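Local coordinates for protein cytochrome C (Marichromatium purpuratum 984, PDB 5LO9) that probably oxidises thiosulfate to tetrathionate, as the fused thiosulfate dehydrogenase TsdBA, and passes the electrons on through its covalently bound c-type hemes, at residues P279-D284 / G329-S334; N336-V341 / S429-A434; Q344-E347 / L351-D354. One frame throughout, in Å; residues are numbered along the deposited sequence.

Contact 1. Residues P279-D284 / G329-S334; sequences PHVGND and GCFRYS. With HEC (heme c), chain E; THJ (thiosulfate), chain J.
With CG of Asn283 held between its backbone N and carbonyl carbon (chi1 60°), the amide is carried across to the backbone of Ser334; Val281, its CG1 anti to the backbone N (chi1 172°), keeps CG2 on the side of the Phe331 ring. Asn283 ND2 donates to Ser334 O at 2.8 Å with an N-H...O angle of 166°. The acceptor lies in the plane of the Asn283 amide, but the donor comes in tilted from the plane of the Ser334 carbonyl. The same ND2 makes a weak bond to Ser429 O. Were Asn283 an alanine, the Ser334 carbonyl would probably lose its side-chain donor and the loop 279-284 one of its ties to 329-334.

Phe331 carries the van der Waals part of the contact. His280 O sits at the ring edge, 3.7 Å from Phe331 CD1, and Val281 CG2 meets Phe331 CE1 obliquely at 3.9 Å. Over one face, toward the rim, lies CBB, the end carbon of a former vinyl arm of the heme, 3.6 Å from Phe331 CE2, so the ring stands between the loop and the heme. The imidazole of His280 leads elsewhere, its ND1 bonding to Gln344 O.

Beyond the bonded carbonyl, the side chain of Ser334 faces the ligand: its OG donates to O3 of thiosulfate at 2.9 Å. Cys330, one turn back, is joined covalently to thiosulfate, SG to S2 at 2.1 Å, and this SG stands 3.0 Å from the heme iron. The arrangement is that of the TsdA active site, where a cysteine faces the iron on the side away from the axial His291 and holds the thiosulfate; the Asn283 bond belongs to the second shell behind Ser334.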
loop_
_atom_site.group_PDB
_atom_site.type_symbol
_atom_site.label_atom_id
_atom_site.label_comp_id
_atom_site.label_asym_id
_atom_site.label_seq_id
_atom_site.Cartn_x
_atom_site.Cartn_y
_atom_site.Cartn_z
ATOM N N PRO A 279 -17.887 15.640 4.020
ATOM C CA PRO A 279 -19.051 15.157 3.273
ATOM C C PRO A 279 -19.222 13.646 3.303
ATOM O O PRO A 279 -20.265 13.158 2.841
ATOM C CB PRO A 279 -18.776 15.653 1.843
ATOM C CG PRO A 279 -17.786 16.738 1.974
ATOM C CD PRO A 279 -16.936 16.341 3.145
ATOM N N HIS A 280 -18.231 12.898 3.783
ATOM C CA HIS A 280 -18.308 11.442 3.878
ATOM C C HIS A 280 -18.402 10.979 5.324
ATOM O O HIS A 280 -18.361 9.770 5.569
ATOM C CB HIS A 280 -17.097 10.780 3.202
ATOM C CG HIS A 280 -16.872 11.246 1.795
ATOM N ND1 HIS A 280 -17.546 10.715 0.713
ATOM C CD2 HIS A 280 -16.105 12.254 1.302
ATOM C CE1 HIS A 280 -17.173 11.352 -0.384
ATOM N NE2 HIS A 280 -16.305 12.293 -0.056
ATOM N N VAL A 281 -18.543 11.905 6.283
ATOM C CA VAL A 281 -18.644 11.590 7.713
ATOM C C VAL A 281 -20.052 11.922 8.159
ATOM O O VAL A 281 -20.504 13.066 8.007
ATOM C CB VAL A 281 -17.597 12.349 8.542
ATOM C CG1 VAL A 281 -17.846 12.159 10.057
ATOM C CG2 VAL A 281 -16.178 11.878 8.168
ATOM N N GLY A 282 -20.738 10.920 8.709
ATOM C CA GLY A 282 -22.129 11.047 9.105
ATOM C C GLY A 282 -22.369 11.088 10.607
ATOM O O GLY A 282 -23.488 10.871 11.105
ATOM N N ASN A 283 -21.304 11.342 11.352
ATOM C CA ASN A 283 -21.434 11.469 12.778
ATOM C C ASN A 283 -20.392 12.461 13.254
ATOM O O ASN A 283 -19.845 13.231 12.456
ATOM C CB ASN A 283 -21.318 10.094 13.459
ATOM C CG ASN A 283 -20.015 9.427 13.193
ATOM O OD1 ASN A 283 -19.041 10.071 12.801
ATOM N ND2 ASN A 283 -19.957 8.127 13.479
ATOM N N ASP A 284 -20.155 12.449 14.571
ATOM C CA ASP A 284 -19.263 13.374 15.254
ATOM C C ASP A 284 -18.072 12.612 15.825
ATOM O O ASP A 284 -17.836 12.602 17.032
ATOM C CB ASP A 284 -20.027 14.156 16.331
ATOM C CG ASP A 284 -21.029 15.157 15.731
ATOM O OD1 ASP A 284 -20.773 15.655 14.612
ATOM O OD2 ASP A 284 -22.034 15.487 16.392
ATOM N N GLY A 329 -13.905 0.869 4.997
ATOM C CA GLY A 329 -14.716 0.221 6.010
ATOM C C GLY A 329 -14.917 1.101 7.225
ATOM O O GLY A 329 -16.035 1.245 7.721
ATOM N N CYS A 330 -13.838 1.719 7.705
ATOM C CA CYS A 330 -13.931 2.646 8.821
ATOM C C CYS A 330 -14.868 3.812 8.517
ATOM O O CYS A 330 -15.610 4.278 9.396
ATOM C CB CYS A 330 -12.522 3.129 9.171
ATOM S SG CYS A 330 -11.669 1.988 10.278
ATOM N N PHE A 331 -14.865 4.305 7.278
ATOM C CA PHE A 331 -15.804 5.377 6.959
ATOM C C PHE A 331 -17.222 4.841 6.975
ATOM O O PHE A 331 -18.141 5.526 7.428
ATOM C CB PHE A 331 -15.487 6.013 5.604
ATOM C CG PHE A 331 -14.502 7.168 5.657
ATOM C CD1 PHE A 331 -14.945 8.454 5.878
ATOM C CD2 PHE A 331 -13.148 6.972 5.436
ATOM C CE1 PHE A 331 -14.059 9.530 5.913
ATOM C CE2 PHE A 331 -12.249 8.051 5.462
ATOM C CZ PHE A 331 -12.701 9.319 5.704
ATOM N N ARG A 332 -17.410 3.603 6.511
ATOM C CA ARG A 332 -18.754 3.040 6.431
ATOM C C ARG A 332 -19.341 2.809 7.817
ATOM O O ARG A 332 -20.542 2.974 8.013
ATOM C CB ARG A 332 -18.746 1.733 5.628
ATOM C CG ARG A 332 -20.142 1.162 5.409
ATOM C CD ARG A 332 -20.299 0.121 4.280
ATOM N NE ARG A 332 -21.684 0.155 3.749
ATOM C CZ ARG A 332 -22.455 -0.904 3.436
ATOM N NH1 ARG A 332 -22.014 -2.150 3.577
ATOM N NH2 ARG A 332 -23.695 -0.712 2.961
ATOM N N TYR A 333 -18.528 2.414 8.788
ATOM C CA TYR A 333 -19.049 1.985 10.080
ATOM C C TYR A 333 -18.695 2.962 11.193
ATOM O O TYR A 333 -19.595 3.505 11.827
ATOM C CB TYR A 333 -18.555 0.586 10.427
ATOM C CG TYR A 333 -18.937 -0.454 9.394
ATOM C CD1 TYR A 333 -20.255 -0.735 9.129
ATOM C CD2 TYR A 333 -17.977 -1.140 8.661
ATOM C CE1 TYR A 333 -20.618 -1.680 8.151
ATOM C CE2 TYR A 333 -18.338 -2.073 7.708
ATOM C CZ TYR A 333 -19.653 -2.331 7.449
ATOM O OH TYR A 333 -20.011 -3.256 6.511
ATOM N N SER A 334 -17.414 3.216 11.462
ATOM C CA SER A 334 -17.083 4.133 12.550
ATOM C C SER A 334 -17.463 5.586 12.252
ATOM O O SER A 334 -17.762 6.336 13.189
ATOM C CB SER A 334 -15.596 4.060 12.893
ATOM O OG SER A 334 -15.217 2.752 13.264
HETATM FE FE HEC E . -10.233 2.541 12.851
HETATM C CHA HEC E . -8.883 -0.702 12.949
HETATM C CHB HEC E . -8.153 3.360 10.157
HETATM C CHC HEC E . -11.780 5.703 12.587
HETATM C CHD HEC E . -11.975 1.888 15.742
HETATM N NA HEC E . -8.783 1.507 11.772
HETATM C C1A HEC E . -8.410 0.246 11.955
HETATM C C2A HEC E . -7.366 -0.201 11.008
HETATM C C3A HEC E . -7.139 0.980 10.194
HETATM C C4A HEC E . -8.070 1.996 10.743
HETATM C CMA HEC E . -6.161 1.116 9.083
HETATM C CAA HEC E . -6.683 -1.545 10.957
HETATM C CBA HEC E . -5.745 -1.668 12.152
HETATM C CGA HEC E . -4.912 -2.937 12.080
HETATM O O1A HEC E . -3.884 -2.980 12.792
HETATM O O2A HEC E . -5.278 -3.902 11.342
HETATM N NB HEC E . -10.029 4.218 11.624
HETATM C C1B HEC E . -9.142 4.342 10.614
HETATM C C2B HEC E . -9.245 5.627 9.915
HETATM C C3B HEC E . -10.317 6.310 10.626
HETATM C C4B HEC E . -10.735 5.339 11.655
HETATM C CMB HEC E . -8.420 6.124 8.783
HETATM C CAB HEC E . -10.865 7.668 10.335
HETATM C CBB HEC E . -11.502 7.621 8.947
HETATM N NC HEC E . -11.646 3.606 13.960
HETATM C C1C HEC E . -12.117 4.840 13.723
HETATM C C2C HEC E . -13.046 5.320 14.772
HETATM C C3C HEC E . -13.107 4.179 15.699
HETATM C C4C HEC E . -12.187 3.187 15.097
HETATM C CMC HEC E . -13.746 6.655 14.813
HETATM C CAC HEC E . -13.849 4.018 17.014
HETATM C CBC HEC E . -15.295 4.374 16.881
HETATM N ND HEC E . -10.398 0.876 14.095
HETATM C C1D HEC E . -11.146 0.820 15.186
HETATM C C2D HEC E . -11.056 -0.480 15.875
HETATM C C3D HEC E . -10.137 -1.292 15.057
HETATM C C4D HEC E . -9.812 -0.320 13.978
HETATM C CMD HEC E . -11.797 -0.830 17.119
HETATM C CAD HEC E . -9.640 -2.713 15.254
HETATM C CBD HEC E . -10.738 -3.795 15.350
HETATM C CGD HEC E . -11.653 -4.020 14.128
HETATM O O1D HEC E . -12.285 -3.077 13.563
HETATM O O2D HEC E . -11.796 -5.206 13.722
HETATM S S1 THJ J . -13.999 -0.430 11.469
HETATM O O1 THJ J . -14.036 -0.963 10.064
HETATM O O2 THJ J . -14.014 -1.545 12.473
HETATM O O3 THJ J . -15.251 0.330 11.696
HETATM S S2 THJ J . -12.595 0.752 11.699
#

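Contact 2. Residues N336-V341 / S429-A434; sequences NAQDSV and SYNWGA. With HEC (heme c), chain E; EDO (1,2-ethanediol), chain V.
The amide planes of Asn336 and Asn431 stand 84° apart, nearly perpendicular, and meet through one oxygen: Asn431 ND2 points within its own amide plane at Asn336 OD1, 2.9 Å away, along an almost straight N-H...O line. The Gln338 amide is turned 60° from that of Asn431. Beside them, the Tyr430 ring has one face under Ser429 OG, offset toward the rim, while CBC, the end carbon of a former vinyl arm of the heme, approaches obliquely, 3.4 Å from Tyr430 CD2.

Asn336 OD1 is gripped twice. Besides Asn431, Gln338 NE2 reaches it at 3.1 Å, within the carbonyl plane, from the end of its extended chain; that NE2 also bonds to Gln477 O. The torsion that sets CG of Asn336 anti to its backbone N (chi1 -164°) directs the amide toward Asn431, and its nitrogen then serves its own loop, donating from ND2 to OD2 of Asp339 at 2.8 Å on the anti side of the carboxylate but tilted out of its plane.

Asn431 is equally committed. Its OD1 accepts from Gly433 N at 2.8 Å, an Asx turn laid over the type I turn Asn431-Ala434, and its ND2 donates a second time, to Arg332 O at the end of helix 323-332.

Each amide therefore has its oxygen and nitrogen assigned: turning over either group would set donor against donor or acceptor against acceptor. The contact is a buried, uncharged link whose specificity rests on matched polarity, with the charge of Asp339 probably strengthening the polarisation of the Asn336 amide.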
loop_
_atom_site.group_PDB
_atom_site.type_symbol
_atom_site.label_atom_id
_atom_site.label_comp_id
_atom_site.label_asym_id
_atom_site.label_seq_id
_atom_site.Cartn_x
_atom_site.Cartn_y
_atom_site.Cartn_z
ATOM N N ASN A 336 -19.950 6.338 9.962
ATOM C CA ASN A 336 -21.376 6.333 9.628
ATOM C C ASN A 336 -21.690 7.084 8.329
ATOM O O ASN A 336 -22.574 7.944 8.278
ATOM C CB ASN A 336 -22.158 6.933 10.775
ATOM C CG ASN A 336 -23.592 6.633 10.675
ATOM O OD1 ASN A 336 -23.968 5.510 10.337
ATOM N ND2 ASN A 336 -24.429 7.619 10.999
ATOM N N ALA A 337 -20.990 6.715 7.253
ATOM C CA ALA A 337 -21.031 7.513 6.033
ATOM C C ALA A 337 -22.409 7.522 5.400
ATOM O O ALA A 337 -22.729 8.448 4.647
ATOM C CB ALA A 337 -20.001 6.993 5.038
ATOM N N GLN A 338 -23.234 6.515 5.691
ATOM C CA GLN A 338 -24.581 6.486 5.138
ATOM C C GLN A 338 -25.367 7.739 5.522
ATOM O O GLN A 338 -26.193 8.223 4.741
ATOM C CB GLN A 338 -25.309 5.242 5.632
ATOM C CG GLN A 338 -25.546 5.214 7.157
ATOM C CD GLN A 338 -26.093 3.879 7.624
ATOM O OE1 GLN A 338 -26.612 3.099 6.818
ATOM N NE2 GLN A 338 -25.905 3.569 8.919
ATOM N N ASP A 339 -25.132 8.281 6.713
ATOM C CA ASP A 339 -25.837 9.474 7.152
ATOM C C ASP A 339 -25.022 10.710 6.884
ATOM O O ASP A 339 -25.268 11.757 7.478
ATOM C CB ASP A 339 -26.188 9.403 8.639
ATOM C CG ASP A 339 -27.171 8.314 8.939
ATOM O OD1 ASP A 339 -28.003 8.044 8.043
ATOM O OD2 ASP A 339 -27.098 7.709 10.039
ATOM N N SER A 340 -24.041 10.613 6.018
ATOM C CA SER A 340 -23.335 11.815 5.636
ATOM C C SER A 340 -24.097 12.514 4.519
ATOM O O SER A 340 -24.995 11.952 3.890
ATOM C CB SER A 340 -21.909 11.474 5.202
ATOM O OG SER A 340 -21.831 10.955 3.866
ATOM N N VAL A 341 -23.691 13.743 4.251
ATOM C CA VAL A 341 -24.287 14.506 3.166
ATOM C C VAL A 341 -24.193 13.728 1.863
ATOM O O VAL A 341 -25.181 13.574 1.134
ATOM C CB VAL A 341 -23.589 15.869 3.061
ATOM C CG1 VAL A 341 -23.733 16.423 1.719
ATOM C CG2 VAL A 341 -24.188 16.789 4.045
ATOM N N SER A 429 -22.697 8.926 17.421
ATOM C CA SER A 429 -21.615 8.012 17.733
ATOM C C SER A 429 -21.371 7.064 16.555
ATOM O O SER A 429 -22.012 7.139 15.515
ATOM C CB SER A 429 -21.971 7.252 19.006
ATOM O OG SER A 429 -20.933 6.403 19.407
ATOM N N TYR A 430 -20.419 6.162 16.719
ATOM C CA TYR A 430 -20.198 5.127 15.720
ATOM C C TYR A 430 -21.426 4.238 15.614
ATOM O O TYR A 430 -22.195 4.099 16.576
ATOM C CB TYR A 430 -18.978 4.282 16.087
ATOM C CG TYR A 430 -18.940 3.766 17.521
ATOM C CD1 TYR A 430 -19.579 2.564 17.874
ATOM C CD2 TYR A 430 -18.267 4.465 18.509
ATOM C CE1 TYR A 430 -19.542 2.073 19.163
ATOM C CE2 TYR A 430 -18.211 3.970 19.840
ATOM C CZ TYR A 430 -18.852 2.779 20.143
ATOM O OH TYR A 430 -18.812 2.276 21.412
ATOM N N ASN A 431 -21.603 3.608 14.440
ATOM C CA ASN A 431 -22.845 2.879 14.204
ATOM C C ASN A 431 -22.684 1.408 14.607
ATOM O O ASN A 431 -21.632 0.975 15.090
ATOM C CB ASN A 431 -23.354 3.091 12.752
ATOM C CG ASN A 431 -22.568 2.326 11.644
ATOM O OD1 ASN A 431 -22.037 1.209 11.829
ATOM N ND2 ASN A 431 -22.581 2.926 10.445
ATOM N N TRP A 432 -23.768 0.638 14.433
ATOM C CA TRP A 432 -23.857 -0.712 14.979
ATOM C C TRP A 432 -22.986 -1.708 14.229
ATOM O O TRP A 432 -22.870 -2.862 14.671
ATOM C CB TRP A 432 -25.305 -1.202 14.951
ATOM C CG TRP A 432 -26.143 -0.862 16.161
ATOM C CD1 TRP A 432 -27.178 0.036 16.227
ATOM C CD2 TRP A 432 -26.031 -1.432 17.456
ATOM N NE1 TRP A 432 -27.715 0.051 17.488
ATOM C CE2 TRP A 432 -27.027 -0.844 18.262
ATOM C CE3 TRP A 432 -25.191 -2.382 18.017
ATOM C CZ2 TRP A 432 -27.183 -1.167 19.603
ATOM C CZ3 TRP A 432 -25.351 -2.710 19.345
ATOM C CH2 TRP A 432 -26.337 -2.104 20.123
ATOM N N GLY A 433 -22.378 -1.295 13.120
ATOM C CA GLY A 433 -21.473 -2.167 12.416
ATOM C C GLY A 433 -20.032 -1.945 12.790
ATOM O O GLY A 433 -19.172 -2.735 12.400
ATOM N N ALA A 434 -19.746 -0.889 13.550
ATOM C CA ALA A 434 -18.360 -0.562 13.894
ATOM C C ALA A 434 -17.813 -1.524 14.939
ATOM O O ALA A 434 -18.533 -1.962 15.845
ATOM C CB ALA A 434 -18.237 0.867 14.422
HETATM FE FE HEC E . -10.233 2.541 12.851
HETATM C CHA HEC E . -8.883 -0.702 12.949
HETATM C CHB HEC E . -8.153 3.360 10.157
HETATM C CHC HEC E . -11.780 5.703 12.587
HETATM C CHD HEC E . -11.975 1.888 15.742
HETATM N NA HEC E . -8.783 1.507 11.772
HETATM C C1A HEC E . -8.410 0.246 11.955
HETATM C C2A HEC E . -7.366 -0.201 11.008
HETATM C C3A HEC E . -7.139 0.980 10.194
HETATM C C4A HEC E . -8.070 1.996 10.743
HETATM C CMA HEC E . -6.161 1.116 9.083
HETATM C CAA HEC E . -6.683 -1.545 10.957
HETATM C CBA HEC E . -5.745 -1.668 12.152
HETATM C CGA HEC E . -4.912 -2.937 12.080
HETATM O O1A HEC E . -3.884 -2.980 12.792
HETATM O O2A HEC E . -5.278 -3.902 11.342
HETATM N NB HEC E . -10.029 4.218 11.624
HETATM C C1B HEC E . -9.142 4.342 10.614
HETATM C C2B HEC E . -9.245 5.627 9.915
HETATM C C3B HEC E . -10.317 6.310 10.626
HETATM C C4B HEC E . -10.735 5.339 11.655
HETATM C CMB HEC E . -8.420 6.124 8.783
HETATM C CAB HEC E . -10.865 7.668 10.335
HETATM C CBB HEC E . -11.502 7.621 8.947
HETATM N NC HEC E . -11.646 3.606 13.960
HETATM C C1C HEC E . -12.117 4.840 13.723
HETATM C C2C HEC E . -13.046 5.320 14.772
HETATM C C3C HEC E . -13.107 4.179 15.699
HETATM C C4C HEC E . -12.187 3.187 15.097
HETATM C CMC HEC E . -13.746 6.655 14.813
HETATM C CAC HEC E . -13.849 4.018 17.014
HETATM C CBC HEC E . -15.295 4.374 16.881
HETATM N ND HEC E . -10.398 0.876 14.095
HETATM C C1D HEC E . -11.146 0.820 15.186
HETATM C C2D HEC E . -11.056 -0.480 15.875
HETATM C C3D HEC E . -10.137 -1.292 15.057
HETATM C C4D HEC E . -9.812 -0.320 13.978
HETATM C CMD HEC E . -11.797 -0.830 17.119
HETATM C CAD HEC E . -9.640 -2.713 15.254
HETATM C CBD HEC E . -10.738 -3.795 15.350
HETATM C CGD HEC E . -11.653 -4.020 14.128
HETATM O O1D HEC E . -12.285 -3.077 13.563
HETATM O O2D HEC E . -11.796 -5.206 13.722
HETATM C C1 EDO V . -28.286 10.573 1.107
HETATM O O1 EDO V . -28.171 11.551 0.061
HETATM C C2 EDO V . -27.781 11.174 2.416
HETATM O O2 EDO V . -27.979 10.256 3.502
#

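Contact 3. Residues Q344-E347 / L351-D354; sequences QVPE and LVLD
Pro346 packs its ring against Val352 and Leu353 in the first turn of helix 351-363, and this apolar packing carries the contact. Pro346 CB touches CD2 of Leu353 at 3.9 Å, and Pro346 CG touches CG1 of Val352 at 4.2 Å. Pro346 and Val352 cross at about a right angle, and it is the Val352 branch anti to the backbone N (chi1 162°) that is presented to the ring. Phe331 of helix 323-332 also packs on both Pro346 and Val352, and Leu353 in turn reaches Ala324 and Ile327 of that helix.

Backbone adds a little. The carbonyl of Glu347 lies beside Leu353, O to CD2 3.9 Å, as a van der Waals neighbour, while the end of the exposed Glu347 side chain leads away from the helix.

Polar groups find their partners elsewhere. Pro346 O accepts from Gln328 NE2, which fastens the loop to helix 323-332. Asp354 forms a salt bridge through OD2 with Arg319 of the second subunit, so this helix turn also takes part in the dimer interface.

An extended, proline-bearing loop thus packs on the first turn of the helix that follows it. It is a loop-to-helix junction in which Pro346 and Val352 share Phe331 as a neighbour, with the side chain of Val352 about 7 Å from a heme.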
loop_
_atom_site.group_PDB
_atom_site.type_symbol
_atom_site.label_atom_id
_atom_site.label_comp_id
_atom_site.label_asym_id
_atom_site.label_seq_id
_atom_site.Cartn_x
_atom_site.Cartn_y
_atom_site.Cartn_z
ATOM N N GLN A 344 -21.976 8.420 1.135
ATOM C CA GLN A 344 -21.049 7.430 0.583
ATOM C C GLN A 344 -19.713 7.466 1.288
ATOM O O GLN A 344 -19.316 8.486 1.852
ATOM C CB GLN A 344 -20.723 7.701 -0.868
ATOM C CG GLN A 344 -21.838 7.586 -1.864
ATOM C CD GLN A 344 -21.444 8.292 -3.146
ATOM O OE1 GLN A 344 -20.455 7.902 -3.783
ATOM N NE2 GLN A 344 -22.168 9.381 -3.496
ATOM N N VAL A 345 -18.974 6.369 1.177
ATOM C CA VAL A 345 -17.585 6.416 1.632
ATOM C C VAL A 345 -16.788 7.167 0.578
ATOM O O VAL A 345 -17.268 7.380 -0.538
ATOM C CB VAL A 345 -16.974 5.027 1.877
ATOM C CG1 VAL A 345 -17.827 4.214 2.774
ATOM C CG2 VAL A 345 -16.725 4.310 0.607
ATOM N N PRO A 346 -15.598 7.631 0.892
ATOM C CA PRO A 346 -14.850 8.433 -0.078
ATOM C C PRO A 346 -14.381 7.579 -1.235
ATOM O O PRO A 346 -14.135 6.378 -1.079
ATOM C CB PRO A 346 -13.670 8.965 0.732
ATOM C CG PRO A 346 -14.018 8.714 2.134
ATOM C CD PRO A 346 -14.897 7.526 2.177
ATOM N N GLU A 347 -14.257 8.214 -2.409
ATOM C CA GLU A 347 -13.769 7.505 -3.588
ATOM C C GLU A 347 -12.368 6.977 -3.330
ATOM O O GLU A 347 -11.526 7.625 -2.676
ATOM C CB GLU A 347 -13.755 8.413 -4.816
ATOM C CG GLU A 347 -14.859 8.132 -5.858
ATOM C CD GLU A 347 -14.757 9.080 -7.051
ATOM O OE1 GLU A 347 -13.608 9.327 -7.520
ATOM O OE2 GLU A 347 -15.819 9.564 -7.518
ATOM N N LEU A 351 -8.507 12.146 -3.271
ATOM C CA LEU A 351 -7.457 12.782 -2.490
ATOM C C LEU A 351 -7.507 12.366 -1.014
ATOM O O LEU A 351 -6.468 12.371 -0.343
ATOM C CB LEU A 351 -7.534 14.304 -2.629
ATOM C CG LEU A 351 -6.216 14.996 -2.309
ATOM C CD1 LEU A 351 -5.207 14.611 -3.367
ATOM C CD2 LEU A 351 -6.364 16.486 -2.237
ATOM N N VAL A 352 -8.695 12.071 -0.477
ATOM C CA VAL A 352 -8.811 11.706 0.938
ATOM C C VAL A 352 -8.091 10.384 1.208
ATOM O O VAL A 352 -7.205 10.295 2.069
ATOM C CB VAL A 352 -10.297 11.625 1.345
ATOM C CG1 VAL A 352 -10.477 10.845 2.629
ATOM C CG2 VAL A 352 -10.916 13.002 1.490
ATOM N N LEU A 353 -8.452 9.338 0.472
ATOM C CA LEU A 353 -7.782 8.055 0.635
ATOM C C LEU A 353 -6.296 8.182 0.297
ATOM O O LEU A 353 -5.448 7.485 0.880
ATOM C CB LEU A 353 -8.439 6.994 -0.259
ATOM C CG LEU A 353 -9.402 5.940 0.298
ATOM C CD1 LEU A 353 -8.678 5.026 1.228
ATOM C CD2 LEU A 353 -10.547 6.595 1.005
ATOM N N ASP A 354 -5.961 9.025 -0.690
ATOM C CA ASP A 354 -4.556 9.171 -1.033
ATOM C C ASP A 354 -3.789 9.837 0.098
ATOM O O ASP A 354 -2.682 9.418 0.443
ATOM C CB ASP A 354 -4.410 9.931 -2.348
ATOM C CG ASP A 354 -4.868 9.082 -3.599
ATOM O OD1 ASP A 354 -5.270 7.853 -3.453
ATOM O OD2 ASP A 354 -4.855 9.688 -4.714
#

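How the contacts relate
From the N terminus, loop 279-284, ahead of helix 292-295, is met again at the end of helix 323-332, where contact 1 closes 45 residues on. The chain then passes straight into 336-341, the opening of contact 2, which closes 88 residues later at the loop before helix 439-449. Contact 3 is nested in that long excursion as a tight local closure at the start of helix 351-363. Contacts 1 and 2 lie in series yet touch, Pro279 O to Ser340 OG at 2.9 Å, and both reach the same heme. Contacts 2 and 3 meet where Ala337 CB packs on Gln344 O at 3.6 Å.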